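Local coordinates for 70 kDa protein (Xanthomonas sp., PDB 4B2N) that cleaves natural rubber oxidatively as a processive dioxygenase that carries two covalently attached c-type hemes, at residues 535-541 against 627-632; 281-285 against 633-637; 114-119 against 152-156; 142-146 against 170-174; 76-81 against 454-459. One frame throughout, in Å; residues are numbered along the deposited sequence.

In the fold
Interactions 1 and 2 adjoin, because 627-632 runs straight into 633-637; Tyr-629 OH bonds to Asn-636 O, and Asn-636 ND2 to Asn-630 O. Interactions 3 and 4 also touch, through Tyr-117 against Leu-173 and Pro-170. Interaction 4 is the most buried and mainly apolar, with one backbone bond. Interaction 1 is strand pairing flanked by aromatic contacts, interaction 2 two loops joined by a phenol and waters, interaction 3 an aromatic cluster under a helix. Interactions 2 and 4 lie near the first heme. Interaction 5 stands apart at the surface, its centre about 49 Å from that of interaction 1, combining a backbone bond, a buried leucine and an arginine bonded to one carbonyl and weakly to a second.

Interaction 1 (535-541 against 627-632); sequences KLWKRPY and MVYNSY
Trp-537 and Tyr-629 form an antiparallel hydrogen-bonded pair: Trp-537 N lies 3.0 Å from Tyr-629 O, and Tyr-629 N lies 2.9 Å from Trp-537 O. Both side chains leave on one face of a three-stranded sheet, in which 536-538 runs between 629-630 and 570-571. Tyr-629 shows how that face is filled. Its CB sits over the five-membered ring of Trp-537, 3.6 Å from the centroid, a CH-pi contact. CG, anti to the backbone N (chi1 -172°), carries the ring onward until CD2 is 3.5 Å from Trp-537 NE1. Tilted by 25°, the rings are displaced with little overlap. At the tip, OH bonds to Asn-636 O, while Trp-537 NE1 donates to Ser-520 O. On the other face, Leu-536 CG and CD2 run alongside Asn-630 OD1, which accepts from Tyr-632 N in an Asx turn. Past the strand end, Met-627 CE stands over the centre of the Tyr-541 ring, 4.0 Å from the centroid, with SD farther out above that face: a Met-aromatic contact. Tyr-541 OH bonds Met-627 O from well above the carbonyl plane, at a 2.5 Å whose shortness should not be pressed, and a water on Arg-539 N donates to the same oxygen. The chemistry implies that main-chain bonds set the register, aromatic and sulfur contacts fill the flanks, and the tips of Trp-537 and Tyr-629 find polar partners in adjoining loops.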
# COMPACT_ATOMS: atom_id res chain seq x y z
N LYS A 535 -8.56 -20.95 6.67
CA LYS A 535 -8.70 -19.85 7.65
C LYS A 535 -7.38 -19.48 8.27
O LYS A 535 -7.15 -18.34 8.64
CB LYS A 535 -9.60 -20.26 8.79
CG LYS A 535 -11.05 -20.39 8.32
CD LYS A 535 -11.60 -18.99 8.31
CE LYS A 535 -13.10 -19.00 8.15
NZ LYS A 535 -13.33 -17.75 7.40
N LEU A 536 -6.56 -20.47 8.51
CA LEU A 536 -5.18 -20.20 8.99
C LEU A 536 -4.23 -20.92 8.08
O LEU A 536 -4.48 -22.04 7.60
CB LEU A 536 -4.98 -20.61 10.41
CG LEU A 536 -5.90 -19.94 11.45
CD1 LEU A 536 -7.23 -20.64 11.36
CD2 LEU A 536 -5.33 -20.14 12.83
N TRP A 537 -3.16 -20.27 7.72
CA TRP A 537 -2.29 -20.93 6.73
C TRP A 537 -0.87 -20.45 6.89
O TRP A 537 -0.63 -19.29 7.27
CB TRP A 537 -2.86 -20.69 5.34
CG TRP A 537 -3.00 -19.24 4.94
CD1 TRP A 537 -4.12 -18.42 5.10
CD2 TRP A 537 -2.01 -18.39 4.25
NE1 TRP A 537 -3.88 -17.16 4.58
CE2 TRP A 537 -2.65 -17.08 4.07
CE3 TRP A 537 -0.68 -18.57 3.82
CZ2 TRP A 537 -2.00 -16.01 3.44
CZ3 TRP A 537 -0.02 -17.50 3.14
CH2 TRP A 537 -0.66 -16.24 3.00
N LYS A 538 0.08 -21.33 6.64
CA LYS A 538 1.44 -21.11 7.04
C LYS A 538 2.28 -21.34 5.79
O LYS A 538 2.16 -22.40 5.15
CB LYS A 538 1.74 -22.16 8.12
CG LYS A 538 3.18 -22.39 8.35
CD LYS A 538 3.42 -23.13 9.67
CE LYS A 538 3.29 -24.64 9.53
NZ LYS A 538 4.57 -25.20 10.03
N ARG A 539 3.10 -20.38 5.40
CA ARG A 539 3.92 -20.62 4.22
C ARG A 539 5.27 -21.24 4.55
O ARG A 539 5.61 -21.39 5.70
CB ARG A 539 3.99 -19.40 3.25
CG ARG A 539 3.81 -18.04 3.84
CD ARG A 539 4.01 -16.93 2.83
NE ARG A 539 5.35 -16.77 2.23
CZ ARG A 539 5.73 -15.63 1.71
NH1 ARG A 539 4.90 -14.58 1.88
NH2 ARG A 539 6.98 -15.47 1.20
N PRO A 540 5.99 -21.75 3.53
CA PRO A 540 7.24 -22.44 3.85
C PRO A 540 8.19 -21.43 4.45
O PRO A 540 8.24 -20.28 3.98
CB PRO A 540 7.74 -22.89 2.46
CG PRO A 540 6.50 -23.01 1.63
CD PRO A 540 5.65 -21.87 2.11
N TYR A 541 8.93 -21.86 5.47
CA TYR A 541 9.95 -20.99 6.05
C TYR A 541 11.35 -21.37 5.56
O TYR A 541 11.62 -22.47 5.11
CB TYR A 541 9.97 -21.18 7.55
CG TYR A 541 8.65 -20.91 8.25
CD1 TYR A 541 7.64 -20.10 7.67
CD2 TYR A 541 8.43 -21.44 9.54
CE1 TYR A 541 6.43 -19.89 8.32
CE2 TYR A 541 7.27 -21.15 10.24
CZ TYR A 541 6.29 -20.38 9.67
OH TYR A 541 5.10 -20.16 10.41
N MET A 627 4.20 -15.52 12.16
CA MET A 627 4.60 -16.30 10.97
C MET A 627 3.55 -17.25 10.42
O MET A 627 3.86 -18.12 9.59
CB MET A 627 5.92 -17.04 11.25
CG MET A 627 6.97 -15.96 11.37
SD MET A 627 8.65 -16.50 11.50
CE MET A 627 8.94 -17.11 9.90
N VAL A 628 2.32 -17.11 10.89
CA VAL A 628 1.21 -17.87 10.33
C VAL A 628 0.05 -16.90 10.10
O VAL A 628 -0.22 -16.03 10.94
CB VAL A 628 0.67 -18.99 11.26
CG1 VAL A 628 -0.49 -19.68 10.61
CG2 VAL A 628 1.77 -20.02 11.52
N TYR A 629 -0.61 -16.98 8.96
CA TYR A 629 -1.73 -16.07 8.78
C TYR A 629 -2.95 -16.61 9.54
O TYR A 629 -3.38 -17.74 9.29
CB TYR A 629 -2.12 -15.88 7.32
CG TYR A 629 -3.18 -14.77 7.22
CD1 TYR A 629 -2.79 -13.42 7.11
CD2 TYR A 629 -4.54 -15.07 7.26
CE1 TYR A 629 -3.74 -12.41 7.04
CE2 TYR A 629 -5.50 -14.05 7.19
CZ TYR A 629 -5.10 -12.75 7.06
OH TYR A 629 -6.05 -11.75 7.01
N ASN A 630 -3.53 -15.76 10.36
CA ASN A 630 -4.70 -16.09 11.15
C ASN A 630 -5.90 -15.22 10.76
O ASN A 630 -5.99 -14.03 11.16
CB ASN A 630 -4.42 -15.94 12.62
CG ASN A 630 -5.60 -16.45 13.49
OD1 ASN A 630 -6.71 -16.72 12.97
ND2 ASN A 630 -5.35 -16.61 14.77
N SER A 631 -6.84 -15.81 10.01
CA SER A 631 -8.06 -15.11 9.55
C SER A 631 -9.03 -14.61 10.65
O SER A 631 -9.91 -13.81 10.38
CB SER A 631 -8.90 -16.03 8.63
OG SER A 631 -8.34 -16.02 7.36
N TYR A 632 -8.90 -15.17 11.85
CA TYR A 632 -9.72 -14.80 13.02
C TYR A 632 -9.30 -13.50 13.75
O TYR A 632 -10.08 -12.97 14.50
CB TYR A 632 -9.80 -15.98 14.00
CG TYR A 632 -10.51 -17.12 13.37
CD1 TYR A 632 -11.82 -16.95 12.94
CD2 TYR A 632 -9.88 -18.35 13.14
CE1 TYR A 632 -12.52 -17.98 12.36
CE2 TYR A 632 -10.58 -19.40 12.54
CZ TYR A 632 -11.90 -19.19 12.15
OH TYR A 632 -12.64 -20.17 11.53
O HOH W 1 -12.16 -15.26 9.24
O HOH W 2 2.79 -18.20 6.93

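Interaction 2 (281-285 against 633-637); sequences PHAGM and LYGND
Tyr-634 and His-282 bring two flat groups together without stacking: their planes stand at 88° and the centroids are 5.9 Å apart, an oblique meeting. For the tyrosine the edge does the work, with His-282 O and Gly-284 N lying in the plane of its ring. Its hydroxyl donates to His-282 O over 2.7 Å, in the carbonyl plane and on a lone pair. With CG anti to the backbone N (chi1 -178°), the ring extends across to that carbonyl. At the histidine edge, ND1 accepts from Gly-284 N at 2.8 Å, 6° out of the ring plane, which fixes the imidazole's rotation against its own backbone. Beside the tyrosine's edge, the lack of side chains lets Gly-284 CA and Gly-635 CA close to 4.4 Å. A water accepts from Met-285 N at 2.7 Å and lies 2.8 Å from Asn-636 OD1 and 2.7 Å from Tyr-634 O, bridging the two segments. The amide's other end, ND2, is bonded to Asn-630 O. Residues 281-285 lie between helix 253-261 and strand 299-300, close to Thr-286 and Arg-432 of the first heme site, and 633-637, with its type II turn from Leu-633 to Asn-636, between strand 629-630 and helix 649-660.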
# COMPACT_ATOMS: atom_id res chain seq x y z
N PRO A 281 -13.05 3.62 14.77
CA PRO A 281 -12.65 2.22 14.95
C PRO A 281 -11.32 1.92 14.18
O PRO A 281 -11.05 2.56 13.16
CB PRO A 281 -13.88 1.45 14.39
CG PRO A 281 -14.27 2.34 13.23
CD PRO A 281 -14.13 3.76 13.77
N HIS A 282 -10.47 1.05 14.72
CA HIS A 282 -9.25 0.61 14.05
C HIS A 282 -9.59 0.05 12.67
O HIS A 282 -10.56 -0.75 12.52
CB HIS A 282 -8.56 -0.42 14.93
CG HIS A 282 -7.12 -0.76 14.52
ND1 HIS A 282 -6.82 -1.39 13.35
CD2 HIS A 282 -5.89 -0.58 15.20
CE1 HIS A 282 -5.48 -1.58 13.26
NE2 HIS A 282 -4.91 -1.10 14.40
N ALA A 283 -8.84 0.46 11.65
CA ALA A 283 -9.14 0.01 10.29
C ALA A 283 -8.67 -1.46 9.95
O ALA A 283 -8.99 -1.98 8.88
CB ALA A 283 -8.62 1.02 9.27
N GLY A 284 -8.00 -2.13 10.89
CA GLY A 284 -7.42 -3.44 10.64
C GLY A 284 -6.04 -3.31 9.98
O GLY A 284 -5.52 -2.22 9.77
N MET A 285 -5.52 -4.44 9.56
CA MET A 285 -4.28 -4.48 8.83
C MET A 285 -4.64 -4.35 7.35
O MET A 285 -5.56 -4.98 6.87
CB MET A 285 -3.58 -5.79 9.08
CG MET A 285 -3.31 -6.07 10.56
SD MET A 285 -2.13 -4.85 11.20
CE MET A 285 -3.11 -4.01 12.39
N LEU A 633 -8.13 -12.96 13.48
CA LEU A 633 -7.79 -11.70 14.12
C LEU A 633 -8.63 -10.58 13.50
O LEU A 633 -9.16 -10.71 12.38
CB LEU A 633 -6.26 -11.39 14.07
CG LEU A 633 -5.37 -12.54 14.59
CD1 LEU A 633 -3.93 -12.06 14.38
CD2 LEU A 633 -5.61 -12.94 16.03
N TYR A 634 -8.76 -9.50 14.26
CA TYR A 634 -9.52 -8.34 13.85
C TYR A 634 -9.05 -7.87 12.46
O TYR A 634 -7.87 -7.61 12.28
CB TYR A 634 -9.27 -7.22 14.89
CG TYR A 634 -10.02 -5.91 14.65
CD1 TYR A 634 -9.49 -4.89 13.84
CD2 TYR A 634 -11.26 -5.67 15.27
CE1 TYR A 634 -10.14 -3.68 13.67
CE2 TYR A 634 -11.92 -4.46 15.06
CZ TYR A 634 -11.37 -3.50 14.26
OH TYR A 634 -12.03 -2.32 14.09
N GLY A 635 -9.98 -7.77 11.51
CA GLY A 635 -9.70 -7.19 10.25
C GLY A 635 -9.18 -8.22 9.28
O GLY A 635 -8.95 -7.87 8.12
N ASN A 636 -8.95 -9.47 9.74
CA ASN A 636 -8.21 -10.46 8.98
C ASN A 636 -9.14 -11.46 8.26
O ASN A 636 -8.63 -12.41 7.67
CB ASN A 636 -7.23 -11.30 9.87
CG ASN A 636 -5.81 -10.68 9.94
OD1 ASN A 636 -5.58 -9.51 9.55
ND2 ASN A 636 -4.86 -11.47 10.38
N ASP A 637 -10.45 -11.25 8.28
CA ASP A 637 -11.38 -12.28 7.74
C ASP A 637 -11.03 -12.56 6.27
O ASP A 637 -10.57 -11.66 5.54
CB ASP A 637 -12.86 -11.82 7.86
CG ASP A 637 -13.82 -12.88 7.39
OD1 ASP A 637 -13.91 -13.85 8.11
OD2 ASP A 637 -14.47 -12.76 6.32
O HOH W 3 -11.62 -0.26 16.88
O HOH W 4 -6.50 -6.89 10.04
O HOH W 5 -8.16 -4.95 7.61

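Interaction 3 (114-119 against 152-156); sequences ATSYHF and YPLPG
Tyr-117, His-118 and Tyr-152 make an aromatic cluster in which the short helix 114-118 meets the chain leaving strand 151-152. The edge of Tyr-117 points at the face of Tyr-152 in a T-shaped pair: the planes stand at 84°, the centroids are 5.0 Å apart, and Tyr-117 CE2 comes to 3.5 Å from Tyr-152 CE2, over the rim of that ring. The hydroxyl of the Tyr-152 ring meets the next helical residue. There its OH lies 2.7 Å from His-118 ND1 in a nearly straight hydrogen bond (160°) for which either atom could be the donor. Each partner lies at the other ring's edge, near its plane, and the planes are turned well apart. Tyr-152 reaches this place with CG set between its backbone N and carbonyl carbon (chi1 78°), which lifts the ring toward the helix. The helix follows directly on strand 112-113, an outer strand of the antiparallel sheet whose middle strand is 186-189, and both tyrosines also pack on Ile-187 of that middle strand. Around the cluster the contacts are mainly apolar. Leu-154 CD2 approaches His-118 CE1 at 3.7 Å, and Pro-155 CD covers one imidazole face, although the model sets them too close for the exact spacing to carry weight. One helical turn earlier, Ala-114 CB rests 3.7 Å from Pro-153 CG. At the exposed margin a water spans the two segments, 2.9 Å from Thr-115 OG1 and donating to Pro-153 O, while Phe-119 CE2 sits 3.9 Å from Pro-155 CG.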
# COMPACT_ATOMS: atom_id res chain seq x y z
N ALA A 114 22.67 4.36 13.48
CA ALA A 114 23.34 3.31 12.74
C ALA A 114 24.09 2.27 13.65
O ALA A 114 24.02 1.03 13.42
CB ALA A 114 24.24 3.95 11.72
N THR A 115 24.73 2.74 14.70
CA THR A 115 25.41 1.77 15.60
C THR A 115 24.45 0.86 16.35
O THR A 115 24.73 -0.35 16.56
CB THR A 115 26.42 2.48 16.54
OG1 THR A 115 27.52 2.88 15.71
CG2 THR A 115 26.95 1.53 17.65
N SER A 116 23.28 1.38 16.69
CA SER A 116 22.31 0.54 17.30
C SER A 116 21.81 -0.54 16.34
O SER A 116 21.55 -1.70 16.78
CB SER A 116 21.09 1.36 17.68
OG SER A 116 21.37 2.29 18.72
N TYR A 117 21.62 -0.16 15.07
CA TYR A 117 21.23 -1.14 14.09
C TYR A 117 22.35 -2.20 13.89
O TYR A 117 22.09 -3.39 13.88
CB TYR A 117 20.87 -0.49 12.72
CG TYR A 117 20.83 -1.53 11.66
CD1 TYR A 117 19.65 -2.27 11.42
CD2 TYR A 117 21.95 -1.82 10.89
CE1 TYR A 117 19.62 -3.27 10.46
CE2 TYR A 117 21.94 -2.81 9.91
CZ TYR A 117 20.74 -3.52 9.70
OH TYR A 117 20.65 -4.46 8.75
N HIS A 118 23.58 -1.75 13.86
CA HIS A 118 24.72 -2.62 13.74
C HIS A 118 24.74 -3.68 14.83
O HIS A 118 25.25 -4.80 14.59
CB HIS A 118 26.00 -1.79 13.82
CG HIS A 118 27.22 -2.51 13.32
ND1 HIS A 118 27.30 -3.04 12.06
CD2 HIS A 118 28.41 -2.81 13.97
CE1 HIS A 118 28.52 -3.61 11.90
NE2 HIS A 118 29.21 -3.46 13.07
N PHE A 119 24.22 -3.33 16.00
CA PHE A 119 24.22 -4.24 17.19
C PHE A 119 22.85 -4.82 17.48
O PHE A 119 22.62 -5.36 18.55
CB PHE A 119 24.88 -3.58 18.44
CG PHE A 119 26.38 -3.47 18.32
CD1 PHE A 119 27.21 -4.55 18.64
CD2 PHE A 119 26.99 -2.34 17.81
CE1 PHE A 119 28.62 -4.48 18.50
CE2 PHE A 119 28.40 -2.25 17.67
CZ PHE A 119 29.22 -3.32 18.01
N TYR A 152 25.08 1.75 5.11
CA TYR A 152 24.99 2.37 6.44
C TYR A 152 26.40 2.34 7.03
O TYR A 152 27.19 1.52 6.60
CB TYR A 152 24.01 1.62 7.34
CG TYR A 152 24.52 0.33 7.94
CD1 TYR A 152 25.18 0.36 9.24
CD2 TYR A 152 24.33 -0.90 7.29
CE1 TYR A 152 25.62 -0.84 9.84
CE2 TYR A 152 24.74 -2.07 7.90
CZ TYR A 152 25.36 -2.02 9.17
OH TYR A 152 25.77 -3.14 9.80
N PRO A 153 26.72 3.29 7.95
CA PRO A 153 28.13 3.30 8.41
C PRO A 153 28.34 2.32 9.57
O PRO A 153 27.54 2.26 10.53
CB PRO A 153 28.30 4.76 8.93
CG PRO A 153 26.91 5.09 9.46
CD PRO A 153 25.98 4.49 8.44
N LEU A 154 29.41 1.54 9.46
CA LEU A 154 29.91 0.71 10.57
C LEU A 154 30.41 1.67 11.65
O LEU A 154 30.77 2.81 11.32
CB LEU A 154 31.03 -0.19 10.06
CG LEU A 154 30.72 -1.08 8.83
CD1 LEU A 154 31.79 -2.17 8.79
CD2 LEU A 154 29.34 -1.72 8.82
N PRO A 155 30.51 1.18 12.91
CA PRO A 155 31.01 1.98 14.00
C PRO A 155 32.31 2.63 13.61
O PRO A 155 33.19 1.97 13.03
CB PRO A 155 31.21 0.93 15.12
CG PRO A 155 30.04 0.00 14.91
CD PRO A 155 30.02 -0.14 13.39
N GLY A 156 32.43 3.93 13.86
CA GLY A 156 33.66 4.61 13.58
C GLY A 156 33.69 5.29 12.23
O GLY A 156 34.48 6.25 12.02
O HOH W 6 27.90 4.00 13.06

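Interaction 4 (142-146 against 170-174); sequences GLYPA and PLGLI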
# COMPACT_ATOMS: atom_id res chain seq x y z
N GLY A 142 11.23 -9.80 7.51
CA GLY A 142 10.51 -10.05 6.27
C GLY A 142 10.87 -9.08 5.17
O GLY A 142 10.01 -8.66 4.39
N LEU A 143 12.16 -8.82 5.03
CA LEU A 143 12.73 -7.93 3.99
C LEU A 143 13.61 -8.78 3.04
O LEU A 143 13.52 -10.04 3.06
CB LEU A 143 13.56 -6.80 4.68
CG LEU A 143 12.71 -6.02 5.69
CD1 LEU A 143 13.58 -4.97 6.38
CD2 LEU A 143 11.49 -5.37 5.00
N TYR A 144 14.40 -8.14 2.17
CA TYR A 144 15.14 -8.88 1.10
C TYR A 144 16.49 -8.21 0.91
O TYR A 144 16.62 -7.01 1.16
CB TYR A 144 14.36 -8.80 -0.21
CG TYR A 144 12.94 -9.26 -0.01
CD1 TYR A 144 11.99 -8.35 0.48
CD2 TYR A 144 12.58 -10.61 -0.19
CE1 TYR A 144 10.68 -8.74 0.72
CE2 TYR A 144 11.26 -11.03 0.01
CZ TYR A 144 10.33 -10.09 0.55
OH TYR A 144 9.04 -10.46 0.80
N PRO A 145 17.49 -8.94 0.37
CA PRO A 145 18.70 -8.32 -0.16
C PRO A 145 18.31 -7.35 -1.24
O PRO A 145 17.46 -7.61 -2.12
CB PRO A 145 19.57 -9.50 -0.69
CG PRO A 145 18.72 -10.72 -0.60
CD PRO A 145 17.44 -10.42 0.20
N ALA A 146 18.82 -6.15 -1.07
CA ALA A 146 18.44 -5.07 -1.97
C ALA A 146 19.11 -5.24 -3.32
O ALA A 146 20.21 -5.73 -3.39
CB ALA A 146 18.87 -3.70 -1.35
N PRO A 170 19.15 -4.31 4.13
CA PRO A 170 18.18 -4.95 3.22
C PRO A 170 17.25 -3.96 2.57
O PRO A 170 17.04 -2.84 3.11
CB PRO A 170 17.30 -5.79 4.16
CG PRO A 170 18.10 -6.04 5.35
CD PRO A 170 18.95 -4.77 5.52
N LEU A 171 16.60 -4.36 1.47
CA LEU A 171 15.58 -3.57 0.85
C LEU A 171 14.54 -3.33 1.89
O LEU A 171 14.11 -4.27 2.55
CB LEU A 171 14.94 -4.40 -0.25
CG LEU A 171 13.81 -3.74 -1.02
CD1 LEU A 171 14.20 -2.43 -1.73
CD2 LEU A 171 13.23 -4.84 -1.94
N GLY A 172 14.08 -2.11 2.06
CA GLY A 172 13.07 -1.96 3.15
C GLY A 172 13.55 -1.20 4.35
O GLY A 172 12.74 -0.68 5.13
N LEU A 173 14.85 -1.17 4.54
CA LEU A 173 15.43 -0.27 5.56
C LEU A 173 16.26 0.70 4.75
O LEU A 173 16.72 0.39 3.62
CB LEU A 173 16.37 -0.95 6.56
CG LEU A 173 15.70 -2.00 7.49
CD1 LEU A 173 16.68 -2.76 8.40
CD2 LEU A 173 14.53 -1.41 8.32
N ILE A 174 16.52 1.87 5.39
CA ILE A 174 17.30 2.87 4.72
C ILE A 174 18.05 3.71 5.74
O ILE A 174 17.54 4.00 6.83
CB ILE A 174 16.39 3.75 3.76
CG1 ILE A 174 17.27 4.56 2.78
CG2 ILE A 174 15.43 4.67 4.58
CD1 ILE A 174 16.49 5.40 1.73
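The type II turn from Pro-170 to Leu-173 packs on the chain leaving helix 133-141, where Leu-143 follows the Schellman motif at Gly-142. The turn is closed by Leu-173 N donating to Pro-170 O, 3.1 Å away. Across the contact one backbone bond is made: Leu-171 N donates to Tyr-144 O at 2.7 Å, arriving almost head-on to the carbonyl (C=O...N angle 172°). The rest is van der Waals packing, mostly between apolar groups. Leu-143 lies along the turn and meets it at several levels: its CB is 3.4 Å from Leu-171 O, its CD2 4.2 Å from Gly-172 CA and its CD1 3.8 Å from Leu-173 CG, the two leucines crossing at about a right angle. Gly-172, in the third position of the turn, has a positive phi (111°) and offers only backbone at the point where CD2 comes in. Leu-171 has CG anti to its backbone N (chi1 179°), directing the branch past Tyr-144, while its CB packs 4.1 Å from Ala-146 CB. Tyr-144 itself turns its hydroxyl to Asn-213. The site is buried between several elements: Pro-170 and Leu-173 touch Val-137 of helix 133-141 and Tyr-117 of helix 114-118, and strand 173-174 pairs with 186-189, just ahead of the Cys-191 and Cys-194 that hold the first heme.

Interaction 5 (76-81 against 454-459); sequences PFVNRL and NLSPSW
Leu-455 and Asn-454 are buried on the dense side of this contact and Arg-80 lies across them from the solvent side, whereas Pro-76 and Pro-457 meet along an exposed margin. The arginine chain is extended from CG to NE and delivers NH1 to Asn-454 O at 2.6 Å; a weak second bond of 3.4 Å goes from NH1 to Ser-456 O. Over one face of the guanidinium stands the edge of Trp-459, with CE3 3.6 Å from Arg-80 CZ and the planes 56° apart. Asn-454 CB covers a face of the indole, while the arginine meets its edge. Leu-455 CD2 packs 3.8 Å from Arg-80 CB. Two turns shape these segments: a type I turn from Ser-456 to Trp-459, with Ser-456 OG accepting from Ser-458 N as an ST turn, and an Asx turn in which Asn-79 OD1 takes Leu-81 N. Val-78 N donates to Leu-455 O at 2.8 Å (N-H...O angle 165°), and the same oxygen lies in the plane of the Phe-77 ring, at its edge. Farther out, the Pro-457 ring rests against Pro-76 O (CG to O 3.2 Å), yet both prolines stay exposed. Elsewhere, Asn-79 turns its CB away from 454-459.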
# COMPACT_ATOMS: atom_id res chain seq x y z
N PRO A 76 -14.98 25.96 -8.80
CA PRO A 76 -14.33 27.28 -8.75
C PRO A 76 -12.83 27.21 -8.30
O PRO A 76 -12.26 28.24 -7.93
CB PRO A 76 -15.18 28.01 -7.70
CG PRO A 76 -15.53 26.91 -6.70
CD PRO A 76 -15.65 25.63 -7.51
N PHE A 77 -12.18 26.05 -8.39
CA PHE A 77 -10.80 25.95 -7.90
C PHE A 77 -9.85 26.61 -8.85
O PHE A 77 -10.19 26.83 -10.02
CB PHE A 77 -10.39 24.52 -7.62
CG PHE A 77 -11.23 23.88 -6.57
CD1 PHE A 77 -11.06 24.21 -5.23
CD2 PHE A 77 -12.22 22.95 -6.93
CE1 PHE A 77 -11.86 23.65 -4.24
CE2 PHE A 77 -13.00 22.35 -5.96
CZ PHE A 77 -12.80 22.69 -4.60
N VAL A 78 -8.68 26.97 -8.36
CA VAL A 78 -7.71 27.64 -9.20
C VAL A 78 -6.45 26.79 -9.27
O VAL A 78 -6.24 25.92 -8.43
CB VAL A 78 -7.34 29.06 -8.70
CG1 VAL A 78 -8.52 30.01 -8.78
CG2 VAL A 78 -6.73 28.97 -7.31
N ASN A 79 -5.66 27.00 -10.31
CA ASN A 79 -4.47 26.25 -10.54
C ASN A 79 -3.38 26.90 -9.71
O ASN A 79 -3.06 28.07 -9.95
CB ASN A 79 -4.11 26.30 -12.00
CG ASN A 79 -2.77 25.69 -12.29
OD1 ASN A 79 -2.22 24.94 -11.48
ND2 ASN A 79 -2.24 25.96 -13.45
N ARG A 80 -2.79 26.15 -8.78
CA ARG A 80 -1.54 26.61 -8.15
C ARG A 80 -0.41 25.55 -8.12
O ARG A 80 0.60 25.73 -7.40
CB ARG A 80 -1.74 27.07 -6.68
CG ARG A 80 -2.48 28.39 -6.46
CD ARG A 80 -2.39 28.86 -5.00
NE ARG A 80 -2.86 30.26 -4.90
CZ ARG A 80 -4.14 30.55 -4.70
NH1 ARG A 80 -5.05 29.59 -4.57
NH2 ARG A 80 -4.53 31.78 -4.64
N LEU A 81 -0.57 24.45 -8.84
CA LEU A 81 0.49 23.38 -8.90
C LEU A 81 1.41 23.58 -10.09
O LEU A 81 0.91 23.94 -11.19
CB LEU A 81 -0.17 21.99 -9.02
CG LEU A 81 -1.11 21.60 -7.89
CD1 LEU A 81 -1.58 20.15 -8.06
CD2 LEU A 81 -0.36 21.83 -6.57
N ASN A 454 -5.06 24.70 -0.91
CA ASN A 454 -4.41 25.85 -1.54
C ASN A 454 -4.99 26.15 -2.94
O ASN A 454 -4.74 27.23 -3.48
CB ASN A 454 -2.90 25.68 -1.60
CG ASN A 454 -2.48 24.50 -2.46
OD1 ASN A 454 -1.58 24.64 -3.30
ND2 ASN A 454 -3.12 23.34 -2.27
N LEU A 455 -5.77 25.23 -3.50
CA LEU A 455 -6.42 25.45 -4.77
C LEU A 455 -7.81 26.11 -4.64
O LEU A 455 -8.53 26.31 -5.65
CB LEU A 455 -6.56 24.12 -5.53
CG LEU A 455 -5.27 23.33 -5.62
CD1 LEU A 455 -5.58 22.07 -6.39
CD2 LEU A 455 -4.17 24.16 -6.30
N SER A 456 -8.22 26.39 -3.41
CA SER A 456 -9.47 27.12 -3.19
C SER A 456 -9.34 28.55 -3.68
O SER A 456 -8.27 29.12 -3.55
CB SER A 456 -9.72 27.22 -1.69
OG SER A 456 -10.88 28.01 -1.45
N PRO A 457 -10.42 29.11 -4.25
CA PRO A 457 -10.24 30.52 -4.63
C PRO A 457 -10.11 31.44 -3.40
O PRO A 457 -9.58 32.56 -3.53
CB PRO A 457 -11.47 30.86 -5.46
CG PRO A 457 -12.46 29.76 -5.13
CD PRO A 457 -11.68 28.53 -4.73
N SER A 458 -10.52 30.95 -2.24
CA SER A 458 -10.58 31.74 -0.99
C SER A 458 -9.27 31.67 -0.29
O SER A 458 -9.09 32.34 0.70
CB SER A 458 -11.61 31.16 -0.00
OG SER A 458 -12.79 30.66 -0.60
N TRP A 459 -8.34 30.83 -0.76
CA TRP A 459 -7.10 30.62 -0.04
C TRP A 459 -6.19 31.73 -0.36
O TRP A 459 -5.81 31.93 -1.52
CB TRP A 459 -6.48 29.26 -0.42
CG TRP A 459 -5.17 28.78 0.25
CD1 TRP A 459 -5.04 27.95 1.38
CD2 TRP A 459 -3.79 28.98 -0.22
NE1 TRP A 459 -3.72 27.71 1.68
CE2 TRP A 459 -2.92 28.25 0.73
CE3 TRP A 459 -3.20 29.65 -1.31
CZ2 TRP A 459 -1.56 28.20 0.56
CZ3 TRP A 459 -1.82 29.61 -1.45
CH2 TRP A 459 -1.01 28.89 -0.54